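Local coordinates for putative membrane anchored protein (Corynebacterium diphtheriae, PDB 3LSO) that is of unknown function but is probably anchored to the membrane, its modelled part being a long all-beta chain, at residues Phe49-Glu54 against Ala67-Lys72; Arg95-Lys100 against Ile155-Ile160; Asp297-Leu302 against Val433-Asn438; Val324-Leu329 against Phe429-Tyr434; Val227-Asn232 against Ile262-Ile267. All blocks are in the same frame, centred on the assembly; numbering follows the deposited sequence.

Contact 1 (Phe49-Glu54 against Ala67-Lys72)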
# COMPACT_ATOMS: atom_id res chain seq x y z
N PHE B 49 7.96 23.71 -35.17
CA PHE B 49 7.64 24.14 -33.80
C PHE B 49 8.14 23.14 -32.78
O PHE B 49 7.55 22.07 -32.63
CB PHE B 49 6.13 24.30 -33.65
CG PHE B 49 5.68 24.61 -32.26
CD1 PHE B 49 5.73 25.92 -31.77
CD2 PHE B 49 5.16 23.61 -31.44
CE1 PHE B 49 5.28 26.23 -30.46
CE2 PHE B 49 4.70 23.91 -30.13
CZ PHE B 49 4.77 25.22 -29.64
N SER B 50 9.20 23.50 -32.07
CA SER B 50 9.85 22.59 -31.12
C SER B 50 9.64 22.98 -29.65
O SER B 50 9.93 24.10 -29.25
CB SER B 50 11.34 22.45 -31.45
OG SER B 50 11.97 23.71 -31.50
N ALA B 51 9.13 22.03 -28.85
CA ALA B 51 8.91 22.26 -27.43
C ALA B 51 9.18 21.02 -26.57
O ALA B 51 8.98 19.88 -27.01
CB ALA B 51 7.50 22.76 -27.19
N GLU B 52 9.64 21.26 -25.35
CA GLU B 52 9.92 20.20 -24.38
C GLU B 52 9.05 20.38 -23.14
O GLU B 52 9.12 21.40 -22.45
CB GLU B 52 11.41 20.19 -24.02
CG GLU B 52 11.75 19.39 -22.78
CD GLU B 52 13.24 19.15 -22.61
OE1 GLU B 52 14.06 19.92 -23.18
OE2 GLU B 52 13.60 18.19 -21.89
N PHE B 53 8.22 19.38 -22.87
CA PHE B 53 7.32 19.40 -21.73
C PHE B 53 7.91 18.60 -20.56
O PHE B 53 7.66 17.40 -20.43
CB PHE B 53 5.96 18.82 -22.14
CG PHE B 53 4.98 19.84 -22.65
CD1 PHE B 53 5.15 20.43 -23.89
CD2 PHE B 53 3.86 20.18 -21.90
CE1 PHE B 53 4.22 21.36 -24.36
CE2 PHE B 53 2.93 21.12 -22.37
CZ PHE B 53 3.11 21.70 -23.58
N GLU B 54 8.70 19.26 -19.72
CA GLU B 54 9.33 18.60 -18.59
C GLU B 54 8.32 18.43 -17.45
O GLU B 54 8.02 19.37 -16.72
CB GLU B 54 10.58 19.36 -18.14
CG GLU B 54 11.63 19.54 -19.25
CD GLU B 54 12.85 20.38 -18.83
OE1 GLU B 54 12.91 20.83 -17.66
OE2 GLU B 54 13.75 20.59 -19.67
N ALA B 67 4.19 21.86 -14.81
CA ALA B 67 4.70 21.54 -16.14
C ALA B 67 5.63 22.66 -16.61
O ALA B 67 5.22 23.82 -16.72
CB ALA B 67 3.56 21.35 -17.11
N LEU B 68 6.89 22.32 -16.86
CA LEU B 68 7.85 23.28 -17.40
C LEU B 68 7.98 23.13 -18.94
O LEU B 68 8.41 22.09 -19.46
CB LEU B 68 9.23 23.18 -16.69
CG LEU B 68 10.35 24.16 -17.09
CD1 LEU B 68 10.03 25.64 -16.76
CD2 LEU B 68 11.73 23.77 -16.51
N ILE B 69 7.57 24.17 -19.66
CA ILE B 69 7.64 24.17 -21.11
C ILE B 69 8.81 25.02 -21.60
O ILE B 69 8.82 26.24 -21.42
CB ILE B 69 6.33 24.68 -21.75
CG1 ILE B 69 5.14 23.82 -21.28
CG2 ILE B 69 6.46 24.68 -23.26
CD1 ILE B 69 3.78 24.51 -21.40
N LYS B 70 9.78 24.37 -22.21
CA LYS B 70 10.88 25.06 -22.87
C LYS B 70 10.57 25.13 -24.38
O LYS B 70 10.54 24.11 -25.07
CB LYS B 70 12.21 24.36 -22.59
CG LYS B 70 12.64 24.39 -21.12
CD LYS B 70 14.08 23.93 -20.92
CE LYS B 70 14.48 23.97 -19.44
NZ LYS B 70 15.90 23.58 -19.23
N ILE B 71 10.30 26.33 -24.87
CA ILE B 71 10.04 26.51 -26.30
C ILE B 71 11.26 27.08 -27.02
O ILE B 71 11.72 28.19 -26.73
CB ILE B 71 8.81 27.39 -26.56
CG1 ILE B 71 7.55 26.70 -26.03
CG2 ILE B 71 8.64 27.64 -28.05
CD1 ILE B 71 6.29 27.57 -26.05
N LYS B 72 11.77 26.29 -27.95
CA LYS B 72 12.95 26.64 -28.73
C LYS B 72 12.60 27.75 -29.73
O LYS B 72 11.56 27.71 -30.40
CB LYS B 72 13.47 25.39 -29.44
CG LYS B 72 14.93 25.44 -29.87
CD LYS B 72 15.89 24.92 -28.80
CE LYS B 72 17.28 24.78 -29.39
NZ LYS B 72 18.31 25.15 -28.41
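Residues Phe49-Glu54 and Ala67-Lys72 lie on neighbouring antiparallel strands of the DIP2116-like N-terminal domain, which belongs to the E-set clan. Phe49 opens the first segment; its ring brings CE1 obliquely to CG2 of Ile71. Ser50 O accepts from Lys72 N, and Ser50 OG lies beside CB of Lys72. Ala51 faces Ile71 in a non-hydrogen-bonded pair, with its CB against CG1. Glu52 and Lys70 form a hydrogen-bonded pair, both bonds lying in the carbonyl planes; Glu52 N reaches Lys70 O at 3.0 Å. Phe53 points to the same side as Ala51. Ile69 CG1 lies over one face of its ring, 3.7 Å from the ring centroid of Phe53, as a CH-pi contact. Phe184 and Ile96 also meet this ring. Glu54 pairs with Leu68, and Glu54 N donates to Leu68 O at 2.9 Å. The extended Glu54 chain crosses that of Lys70 obliquely, leaving OE2 of Glu54 in a long salt bridge, 3.7 Å from NZ of Lys70.

Contact 2 (Arg95-Lys100 against Ile155-Ile160)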
# COMPACT_ATOMS: atom_id res chain seq x y z
N ARG B 95 -1.78 26.39 -28.29
CA ARG B 95 -2.93 25.59 -27.97
C ARG B 95 -2.57 24.13 -27.92
O ARG B 95 -2.08 23.55 -28.90
CB ARG B 95 -4.04 25.86 -28.97
CG ARG B 95 -4.31 27.34 -29.06
CD ARG B 95 -5.32 27.67 -30.09
NE ARG B 95 -6.66 27.25 -29.69
CZ ARG B 95 -7.33 26.27 -30.27
NH1 ARG B 95 -6.78 25.59 -31.28
NH2 ARG B 95 -8.55 25.97 -29.83
N ILE B 96 -2.76 23.54 -26.74
CA ILE B 96 -2.40 22.16 -26.52
C ILE B 96 -3.69 21.47 -26.16
O ILE B 96 -4.52 22.03 -25.44
CB ILE B 96 -1.40 22.02 -25.34
CG1 ILE B 96 -0.14 22.89 -25.55
CG2 ILE B 96 -1.02 20.57 -25.08
CD1 ILE B 96 0.56 22.70 -26.85
N ASN B 97 -3.88 20.27 -26.71
CA ASN B 97 -4.97 19.40 -26.29
C ASN B 97 -4.55 18.72 -25.00
O ASN B 97 -3.55 18.00 -24.98
CB ASN B 97 -5.28 18.36 -27.37
CG ASN B 97 -6.58 17.62 -27.13
OD1 ASN B 97 -7.09 17.52 -26.02
ND2 ASN B 97 -7.13 17.07 -28.20
N VAL B 98 -5.29 18.96 -23.92
CA VAL B 98 -4.96 18.33 -22.65
C VAL B 98 -6.00 17.34 -22.17
O VAL B 98 -5.80 16.69 -21.16
CB VAL B 98 -4.68 19.35 -21.52
CG1 VAL B 98 -3.47 20.20 -21.87
CG2 VAL B 98 -5.92 20.20 -21.23
N GLY B 99 -7.12 17.24 -22.89
CA GLY B 99 -8.20 16.36 -22.48
C GLY B 99 -8.96 16.91 -21.29
O GLY B 99 -8.55 17.90 -20.67
N LYS B 100 -10.06 16.26 -20.94
CA LYS B 100 -10.98 16.82 -19.96
C LYS B 100 -10.73 16.40 -18.50
O LYS B 100 -11.58 16.62 -17.65
CB LYS B 100 -12.45 16.54 -20.38
CG LYS B 100 -12.99 17.56 -21.42
CD LYS B 100 -13.99 16.96 -22.41
CE LYS B 100 -13.96 17.73 -23.75
NZ LYS B 100 -14.96 17.23 -24.74
N ILE B 155 -1.68 16.02 -26.57
CA ILE B 155 -1.59 16.15 -28.03
C ILE B 155 -1.48 17.63 -28.36
O ILE B 155 -1.97 18.45 -27.61
CB ILE B 155 -2.88 15.60 -28.71
CG1 ILE B 155 -3.30 14.25 -28.11
CG2 ILE B 155 -2.73 15.50 -30.23
CD1 ILE B 155 -2.22 13.18 -28.12
N PRO B 156 -0.81 17.98 -29.48
CA PRO B 156 -1.01 19.36 -29.98
C PRO B 156 -2.42 19.55 -30.54
O PRO B 156 -3.10 18.58 -30.89
CB PRO B 156 0.03 19.50 -31.10
CG PRO B 156 0.44 18.10 -31.45
CD PRO B 156 0.27 17.28 -30.20
N GLU B 157 -2.87 20.80 -30.61
CA GLU B 157 -4.13 21.12 -31.26
C GLU B 157 -3.89 21.32 -32.75
O GLU B 157 -2.81 21.74 -33.15
CB GLU B 157 -4.77 22.36 -30.62
CG GLU B 157 -5.81 22.06 -29.50
CD GLU B 157 -7.15 21.51 -30.05
OE1 GLU B 157 -7.44 21.71 -31.26
OE2 GLU B 157 -7.91 20.89 -29.28
N LYS B 158 -4.88 20.99 -33.57
CA LYS B 158 -4.77 21.18 -35.01
C LYS B 158 -4.26 22.60 -35.34
O LYS B 158 -3.36 22.75 -36.18
CB LYS B 158 -6.11 20.87 -35.70
CG LYS B 158 -6.11 21.00 -37.23
CD LYS B 158 -5.57 19.74 -37.92
CE LYS B 158 -5.39 19.94 -39.44
NZ LYS B 158 -6.54 19.42 -40.23
N THR B 159 -4.81 23.61 -34.67
CA THR B 159 -4.29 24.98 -34.75
C THR B 159 -3.43 25.25 -33.53
O THR B 159 -3.90 25.74 -32.50
CB THR B 159 -5.41 26.04 -34.86
OG1 THR B 159 -6.28 25.71 -35.96
CG2 THR B 159 -4.83 27.43 -35.09
N ILE B 160 -2.16 24.93 -33.67
CA ILE B 160 -1.24 24.92 -32.55
C ILE B 160 -0.87 26.32 -32.09
O ILE B 160 -0.52 26.54 -30.93
CB ILE B 160 0.03 24.08 -32.86
CG1 ILE B 160 1.08 24.24 -31.77
CG2 ILE B 160 0.63 24.46 -34.17
CD1 ILE B 160 0.90 23.29 -30.64
O HOH W 1 -7.50 23.66 -33.39
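An antiparallel strand pair of the DIP2116-like N-terminal domain ends here at a corner of the second strand. The strands Arg95-Asn97 and Ile155-Glu157 run antiparallel but splayed, with 136° between their directions, and the chain turns at Lys158 and Thr159. The turn brings Ile160 back to the first strand, where Arg95 N donates to Ile160 O at 2.9 Å. Arg95 N sits above the carbonyl plane of Ile160, not on a lone pair. Asn97 N donates to Ile155 O at 2.8 Å, in a bent bond, while the bond from Glu157 N to Arg95 O is weak.

The Arg95 side chain runs beside Thr159 and bends at chi3 (71°). This sets the guanidinium edge against the turn. NH1 of Arg95 donates to Thr159 O at 3.1 Å, in the guanidinium plane and on a lone pair of the carbonyl. A water accepts from the same NH1 and from Thr159 N, and donates to Glu157 OE1. The direct salt bridge between Arg95 NH1 and Glu157 OE1 is long, at 3.9 Å, so the water links the two groups more closely than they meet directly. The arginine probably stabilises the nearby carboxylate.

On the buried side, Ile96 CD1 meets Ile160 CD1, next to Phe53 and Phe49 of strand 41-54. Past the pairing, the first strand ends in an Asx turn: Gly99 N donates to Asn97 OD1 at 3.1 Å.

Contact 3 (Asp297-Leu302 against Val433-Asn438)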
# COMPACT_ATOMS: atom_id res chain seq x y z
N ASP B 297 16.81 -18.83 23.45
CA ASP B 297 16.67 -19.57 22.22
C ASP B 297 15.55 -19.05 21.34
O ASP B 297 14.91 -18.08 21.66
CB ASP B 297 16.52 -21.04 22.53
CG ASP B 297 17.68 -21.55 23.30
OD1 ASP B 297 18.83 -21.24 22.90
OD2 ASP B 297 17.45 -22.21 24.32
N SER B 298 15.36 -19.66 20.19
CA SER B 298 14.22 -19.29 19.40
C SER B 298 13.67 -20.54 18.71
O SER B 298 14.34 -21.58 18.72
CB SER B 298 14.55 -18.13 18.45
OG SER B 298 15.18 -18.57 17.27
N TYR B 299 12.44 -20.45 18.18
CA TYR B 299 11.70 -21.61 17.71
C TYR B 299 11.14 -21.44 16.30
O TYR B 299 10.87 -20.34 15.83
CB TYR B 299 10.53 -21.87 18.67
CG TYR B 299 10.95 -22.02 20.10
CD1 TYR B 299 11.39 -20.94 20.81
CD2 TYR B 299 10.91 -23.27 20.73
CE1 TYR B 299 11.82 -21.06 22.11
CE2 TYR B 299 11.34 -23.42 22.05
CZ TYR B 299 11.79 -22.30 22.73
OH TYR B 299 12.23 -22.39 24.04
N THR B 300 10.93 -22.57 15.64
CA THR B 300 10.21 -22.62 14.36
C THR B 300 9.36 -23.92 14.34
O THR B 300 9.31 -24.67 15.34
CB THR B 300 11.18 -22.51 13.14
OG1 THR B 300 10.42 -22.60 11.93
CG2 THR B 300 12.16 -23.63 13.11
N GLY B 301 8.68 -24.19 13.21
CA GLY B 301 7.83 -25.34 13.14
C GLY B 301 7.33 -25.58 11.74
O GLY B 301 7.74 -24.89 10.80
N LEU B 302 6.45 -26.57 11.60
CA LEU B 302 5.88 -26.96 10.33
C LEU B 302 4.53 -27.52 10.65
O LEU B 302 4.38 -28.22 11.66
CB LEU B 302 6.71 -28.08 9.68
CG LEU B 302 8.11 -27.84 9.13
CD1 LEU B 302 8.95 -29.13 9.08
CD2 LEU B 302 8.02 -27.20 7.76
N VAL B 433 8.98 -26.91 26.78
CA VAL B 433 10.42 -27.06 26.96
C VAL B 433 10.79 -27.04 28.42
O VAL B 433 10.20 -26.32 29.22
CB VAL B 433 11.22 -25.97 26.25
CG1 VAL B 433 10.94 -26.02 24.82
CG2 VAL B 433 10.79 -24.61 26.75
N TYR B 434 11.80 -27.82 28.77
CA TYR B 434 12.38 -27.79 30.10
C TYR B 434 13.85 -27.88 29.78
O TYR B 434 14.29 -28.90 29.19
CB TYR B 434 11.90 -28.99 30.92
CG TYR B 434 12.56 -29.19 32.25
CD1 TYR B 434 12.89 -28.09 33.07
CD2 TYR B 434 12.86 -30.48 32.72
CE1 TYR B 434 13.52 -28.28 34.32
CE2 TYR B 434 13.48 -30.68 33.97
CZ TYR B 434 13.80 -29.58 34.74
OH TYR B 434 14.38 -29.75 35.96
N LYS B 435 14.60 -26.83 30.14
CA LYS B 435 15.99 -26.67 29.70
C LYS B 435 16.74 -25.75 30.62
O LYS B 435 16.12 -25.07 31.45
CB LYS B 435 16.03 -26.09 28.28
CG LYS B 435 15.54 -24.65 28.17
CD LYS B 435 15.26 -24.28 26.73
CE LYS B 435 14.97 -22.79 26.62
NZ LYS B 435 14.87 -22.36 25.20
N TYR B 436 18.06 -25.70 30.44
CA TYR B 436 18.97 -24.82 31.22
C TYR B 436 19.34 -25.37 32.58
O TYR B 436 18.53 -26.05 33.23
CB TYR B 436 18.42 -23.41 31.43
CG TYR B 436 18.19 -22.64 30.16
CD1 TYR B 436 18.71 -23.08 28.95
CD2 TYR B 436 17.46 -21.45 30.18
CE1 TYR B 436 18.49 -22.38 27.78
CE2 TYR B 436 17.25 -20.72 29.02
CZ TYR B 436 17.76 -21.19 27.82
OH TYR B 436 17.56 -20.48 26.66
N SER B 437 20.59 -25.07 32.98
CA SER B 437 21.12 -25.21 34.33
C SER B 437 20.20 -24.53 35.33
O SER B 437 19.66 -25.18 36.22
CB SER B 437 22.50 -24.52 34.36
OG SER B 437 23.44 -25.11 35.24
N ASN B 438 20.06 -23.21 35.24
CA ASN B 438 19.04 -22.47 35.99
C ASN B 438 17.78 -22.74 35.21
O ASN B 438 17.48 -22.01 34.24
CB ASN B 438 19.35 -20.98 36.07
CG ASN B 438 18.62 -20.27 37.23
OD1 ASN B 438 17.43 -20.50 37.45
ND2 ASN B 438 19.34 -19.40 37.98
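The two backbones run nearly opposite ways, 164° apart between Asp297-Tyr299 and Val433-Tyr436, and stay too far apart to pair, with CA of Asp297 10.3 Å from CA of Lys435. Side chains therefore make the contact, tip to tip. Lys435 CG sits in the crowded position between its backbone N and carbonyl carbon (chi1 68°), and the rest of the chain is extended. This carries NZ across to the first segment. There Lys435 NZ meets Asp297 OD2 in a salt bridge of 2.7 Å, on the anti lone pair of that oxygen. Lys435 NZ also donates to Tyr299 OH at 2.9 Å. Asp295, just before the first segment, binds both groups: it makes a second salt bridge to Lys435 and a hydrogen bond to Tyr299 OH.

Tyr436 OH also donates to Asp297 OD2, at 2.9 Å, but from above the carboxylate plane. Its ring is turned 60° from that plane, and CG of Lys435 lies over one face, toward the rim. OD2 thus takes two donors, while OD1 of Asp297 accepts from the backbone N of Asn331. So many donors, one of them charged, would favour an ionised Asp297. Beside this network, Val433 CG1 touches the edge of the Tyr299 ring, 3.8 Å from CE2. This buried polar cluster bridges the facing sheets of a beta-sandwich-like fold, where Asp297 leads into strand 298-303 and Lys435 ends strand 425-435.

Contact 4 (Val324-Leu329 against Phe429-Tyr434)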
# COMPACT_ATOMS: atom_id res chain seq x y z
N VAL B 324 2.64 -32.24 12.44
CA VAL B 324 3.22 -31.04 12.98
C VAL B 324 4.66 -31.33 13.32
O VAL B 324 5.02 -32.44 13.71
CB VAL B 324 2.49 -30.60 14.26
CG1 VAL B 324 3.21 -29.49 14.92
CG2 VAL B 324 1.08 -30.17 13.93
N SER B 325 5.49 -30.32 13.18
CA SER B 325 6.88 -30.41 13.56
C SER B 325 7.19 -29.17 14.36
O SER B 325 6.66 -28.09 14.08
CB SER B 325 7.71 -30.45 12.29
OG SER B 325 9.08 -30.63 12.60
N ALA B 326 8.03 -29.29 15.38
CA ALA B 326 8.43 -28.10 16.17
C ALA B 326 9.91 -28.19 16.50
O ALA B 326 10.38 -29.23 16.97
CB ALA B 326 7.61 -27.99 17.42
N SER B 327 10.65 -27.11 16.25
CA SER B 327 12.08 -27.14 16.43
C SER B 327 12.51 -26.08 17.43
O SER B 327 12.10 -24.94 17.32
CB SER B 327 12.76 -26.83 15.10
OG SER B 327 12.73 -27.91 14.20
N LEU B 328 13.35 -26.43 18.39
CA LEU B 328 14.04 -25.42 19.19
C LEU B 328 15.39 -25.15 18.55
O LEU B 328 16.13 -26.08 18.25
CB LEU B 328 14.24 -25.93 20.60
CG LEU B 328 15.02 -25.15 21.64
CD1 LEU B 328 14.95 -25.98 22.88
CD2 LEU B 328 16.51 -24.94 21.27
N LEU B 329 15.72 -23.88 18.37
CA LEU B 329 16.93 -23.49 17.67
C LEU B 329 17.96 -22.91 18.65
O LEU B 329 17.83 -21.77 19.05
CB LEU B 329 16.56 -22.45 16.61
CG LEU B 329 15.42 -22.85 15.66
CD1 LEU B 329 14.94 -21.67 14.83
CD2 LEU B 329 15.76 -24.06 14.75
N PHE B 429 0.11 -24.76 17.28
CA PHE B 429 0.69 -25.70 18.22
C PHE B 429 1.75 -25.03 19.10
O PHE B 429 2.30 -23.98 18.73
CB PHE B 429 1.23 -26.90 17.47
CG PHE B 429 0.16 -27.70 16.83
CD1 PHE B 429 -0.36 -28.82 17.45
CD2 PHE B 429 -0.38 -27.32 15.61
CE1 PHE B 429 -1.35 -29.56 16.86
CE2 PHE B 429 -1.40 -28.07 15.01
CZ PHE B 429 -1.87 -29.19 15.64
N GLN B 430 2.02 -25.61 20.26
CA GLN B 430 3.07 -25.09 21.12
C GLN B 430 4.15 -26.10 21.29
O GLN B 430 3.91 -27.31 21.13
CB GLN B 430 2.48 -24.76 22.49
CG GLN B 430 1.41 -23.67 22.47
CD GLN B 430 0.82 -23.40 23.84
OE1 GLN B 430 0.57 -24.32 24.62
NE2 GLN B 430 0.60 -22.13 24.14
N MSE B 431 5.35 -25.64 21.66
CA MSE B 431 6.39 -26.55 22.17
C MSE B 431 6.49 -26.38 23.67
O MSE B 431 6.54 -25.24 24.17
CB MSE B 431 7.76 -26.26 21.55
CG MSE B 431 8.74 -27.45 21.60
SE MSE B 431 10.43 -26.95 20.77
CE MSE B 431 11.06 -28.69 20.31
N GLY B 432 6.48 -27.50 24.38
CA GLY B 432 6.81 -27.54 25.80
C GLY B 432 8.33 -27.68 25.90
O GLY B 432 8.93 -28.45 25.14
N VAL B 433 8.98 -26.91 26.78
CA VAL B 433 10.42 -27.06 26.96
C VAL B 433 10.79 -27.04 28.42
O VAL B 433 10.20 -26.32 29.22
CB VAL B 433 11.22 -25.97 26.25
CG1 VAL B 433 10.94 -26.02 24.82
CG2 VAL B 433 10.79 -24.61 26.75
N TYR B 434 11.80 -27.82 28.77
CA TYR B 434 12.38 -27.79 30.10
C TYR B 434 13.85 -27.88 29.78
O TYR B 434 14.29 -28.90 29.19
CB TYR B 434 11.90 -28.99 30.92
CG TYR B 434 12.56 -29.19 32.25
CD1 TYR B 434 12.89 -28.09 33.07
CD2 TYR B 434 12.86 -30.48 32.72
CE1 TYR B 434 13.52 -28.28 34.32
CE2 TYR B 434 13.48 -30.68 33.97
CZ TYR B 434 13.80 -29.58 34.74
OH TYR B 434 14.38 -29.75 35.96
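The Phe429 ring has Val324 CG2 over the centre of one face, 3.5 Å from the ring centroid and 14° off its normal. This is a CH-pi contact. The nearest ring atom is CE2 of Phe429, 3.4 Å from CG2 of Val324. Val324 CG2 is anti to its carbonyl carbon, and CG1 approaches CG of Phe429. Phe416 of strand 410-417 also meets this ring. Farther along, the selenomethionine Met431 has CG anti to its backbone N (chi1 -158°) and an extended chain, so it reaches across to strand 321-329. SE of Met431 lies 3.9 Å from CB of Leu328, and its CE reaches the backbone at Ala326 O. Ala326 CB lies looser, 4.4 Å from CG of Met431. At the far end, Leu328 CD1 and Val433 CG1 touch loosely. No hydrogen bond joins the segments. Their axes are 7.8 Å apart and cross at -44°, with apolar side chains filling the interface. This is face-to-face packing of two beta sheets, as in a beta sandwich.

Contact 5 (Val227-Asn232 against Ile262-Ile267)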
# COMPACT_ATOMS: atom_id res chain seq x y z
N VAL B 227 -15.27 9.10 11.40
CA VAL B 227 -14.98 7.79 10.80
C VAL B 227 -15.83 6.66 11.40
O VAL B 227 -15.96 6.57 12.61
CB VAL B 227 -13.48 7.41 10.93
CG1 VAL B 227 -13.25 5.93 10.64
CG2 VAL B 227 -12.65 8.26 9.99
N GLN B 228 -16.41 5.84 10.53
CA GLN B 228 -17.13 4.66 10.96
C GLN B 228 -16.26 3.43 10.76
O GLN B 228 -15.81 3.15 9.65
CB GLN B 228 -18.41 4.47 10.17
CG GLN B 228 -19.19 3.24 10.62
CD GLN B 228 -19.66 3.35 12.07
OE1 GLN B 228 -19.05 2.79 12.99
NE2 GLN B 228 -20.74 4.10 12.28
N PHE B 229 -16.03 2.70 11.85
CA PHE B 229 -15.26 1.47 11.76
C PHE B 229 -16.19 0.30 11.56
O PHE B 229 -17.38 0.37 11.90
CB PHE B 229 -14.41 1.28 13.01
CG PHE B 229 -13.26 2.24 13.11
CD1 PHE B 229 -13.38 3.41 13.81
CD2 PHE B 229 -12.06 1.97 12.47
CE1 PHE B 229 -12.33 4.29 13.90
CE2 PHE B 229 -11.02 2.83 12.56
CZ PHE B 229 -11.15 4.00 13.27
N PHE B 230 -15.65 -0.77 10.98
CA PHE B 230 -16.41 -1.99 10.82
C PHE B 230 -15.53 -3.15 11.19
O PHE B 230 -14.33 -3.16 10.90
CB PHE B 230 -16.84 -2.16 9.38
CG PHE B 230 -17.82 -1.15 8.90
CD1 PHE B 230 -19.17 -1.45 8.83
CD2 PHE B 230 -17.40 0.10 8.47
CE1 PHE B 230 -20.09 -0.52 8.35
CE2 PHE B 230 -18.32 1.05 8.00
CZ PHE B 230 -19.67 0.73 7.95
N VAL B 231 -16.14 -4.14 11.82
CA VAL B 231 -15.48 -5.40 12.07
C VAL B 231 -16.30 -6.40 11.29
O VAL B 231 -17.53 -6.40 11.38
CB VAL B 231 -15.45 -5.77 13.57
CG1 VAL B 231 -14.84 -7.12 13.75
CG2 VAL B 231 -14.64 -4.76 14.35
N ASN B 232 -15.62 -7.22 10.50
CA ASN B 232 -16.28 -8.18 9.65
C ASN B 232 -17.54 -7.63 9.00
O ASN B 232 -18.61 -8.25 9.05
CB ASN B 232 -16.53 -9.48 10.40
CG ASN B 232 -15.29 -10.39 10.42
OD1 ASN B 232 -14.17 -9.99 10.06
ND2 ASN B 232 -15.49 -11.62 10.84
N ILE B 262 -11.04 -5.39 9.30
CA ILE B 262 -11.34 -4.07 9.81
C ILE B 262 -11.50 -3.15 8.62
O ILE B 262 -10.68 -3.16 7.68
CB ILE B 262 -10.22 -3.55 10.72
CG1 ILE B 262 -9.82 -4.62 11.75
CG2 ILE B 262 -10.63 -2.26 11.42
CD1 ILE B 262 -10.97 -5.11 12.65
N THR B 263 -12.58 -2.37 8.66
CA THR B 263 -12.85 -1.40 7.61
C THR B 263 -13.05 -0.05 8.25
O THR B 263 -13.70 0.05 9.31
CB THR B 263 -14.06 -1.82 6.77
OG1 THR B 263 -13.84 -3.16 6.27
CG2 THR B 263 -14.24 -0.88 5.59
N ALA B 264 -12.45 0.98 7.64
CA ALA B 264 -12.61 2.36 8.08
C ALA B 264 -13.25 3.12 6.95
O ALA B 264 -12.85 2.97 5.78
CB ALA B 264 -11.27 2.98 8.43
N ARG B 265 -14.25 3.94 7.29
CA ARG B 265 -15.04 4.67 6.32
C ARG B 265 -15.20 6.11 6.77
O ARG B 265 -15.62 6.37 7.89
CB ARG B 265 -16.41 4.01 6.16
CG ARG B 265 -17.42 4.89 5.45
CD ARG B 265 -18.64 4.14 4.99
NE ARG B 265 -18.32 3.26 3.87
CZ ARG B 265 -19.15 2.36 3.37
NH1 ARG B 265 -20.37 2.22 3.87
NH2 ARG B 265 -18.76 1.59 2.36
N PHE B 266 -14.86 7.04 5.88
CA PHE B 266 -14.99 8.47 6.17
C PHE B 266 -16.43 8.97 5.97
O PHE B 266 -17.05 8.72 4.93
CB PHE B 266 -14.00 9.30 5.35
CG PHE B 266 -13.91 10.74 5.75
CD1 PHE B 266 -13.34 11.11 6.97
CD2 PHE B 266 -14.40 11.75 4.91
CE1 PHE B 266 -13.26 12.46 7.35
CE2 PHE B 266 -14.31 13.10 5.28
CZ PHE B 266 -13.74 13.46 6.50
N ILE B 267 -16.95 9.64 7.00
CA ILE B 267 -18.25 10.33 6.96
C ILE B 267 -18.00 11.83 6.88
O ILE B 267 -17.18 12.37 7.61
CB ILE B 267 -19.13 10.02 8.21
CG1 ILE B 267 -19.51 8.52 8.28
CG2 ILE B 267 -20.39 10.89 8.23
CD1 ILE B 267 -20.45 8.02 7.15
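Ile262 opens the second segment opposite Val231, in a non-hydrogen-bonded pair of antiparallel strands. The strands, 226-231 and 258-267, are inner members of a five-stranded mixed sheet. Their side chains lie side by side, with Ile262 CD1 4.1 Å from CG2 of Val231. Thr263 is hydrogen-bonded to Phe230 both ways. Thr263 N donates to Phe230 O at 3.0 Å, on a lone pair. Thr263 O accepts from Phe230 N at 2.7 Å and also lies at the edge of the Phe230 ring, in its plane. OG1 of Thr263 is hydrogen-bonded to Glu279.

On the side of Ile262, CB of Ala264 touches CE2 of Phe229 at 4.1 Å and nears CG1 of Val227, which lies over one face of the Phe229 ring, toward its rim. Ile211 and Ala213 of strand 208-214 pack on the same side.

Gln228 N donates to Arg265 O at 2.8 Å. Arg265 N, the donor of the return bond, lies above the carbonyl plane of Gln228. CB of Arg265 meets the edge of the Phe230 ring at CE2, 4.0 Å away. Beyond a bend at chi3 (-71°), the guanidinium plane is 71° from the ring plane. Phe266 takes CG2 of Val227 at its ring edge.

One side of this pair is thus apolar and joins a core. On the other, buried polar groups are satisfied outside the pair: the Arg265 salt bridge to Asp277 would favour charge on both.

The contacts spread along an elongated chain. Contacts 1 and 2 lie in the N-terminal domain and share a core, where Phe49 packs on Ile160 and Phe53 on Ile96. Both are partly buried, and their charged pairs are long. Contact 5 is also an antiparallel strand pair, but more buried, and sits nearer the centre of the chain, its centre about 46 Å from that of contact 1. Contacts 3 and 4 lie about 7 Å apart between centres and share Val433 and Tyr434 of strand 425-435. Strands 298-303 and 321-329 are neighbours. Both contacts are buried, yet contact 4 is apolar while contact 3 is a network of charge and hydroxyls.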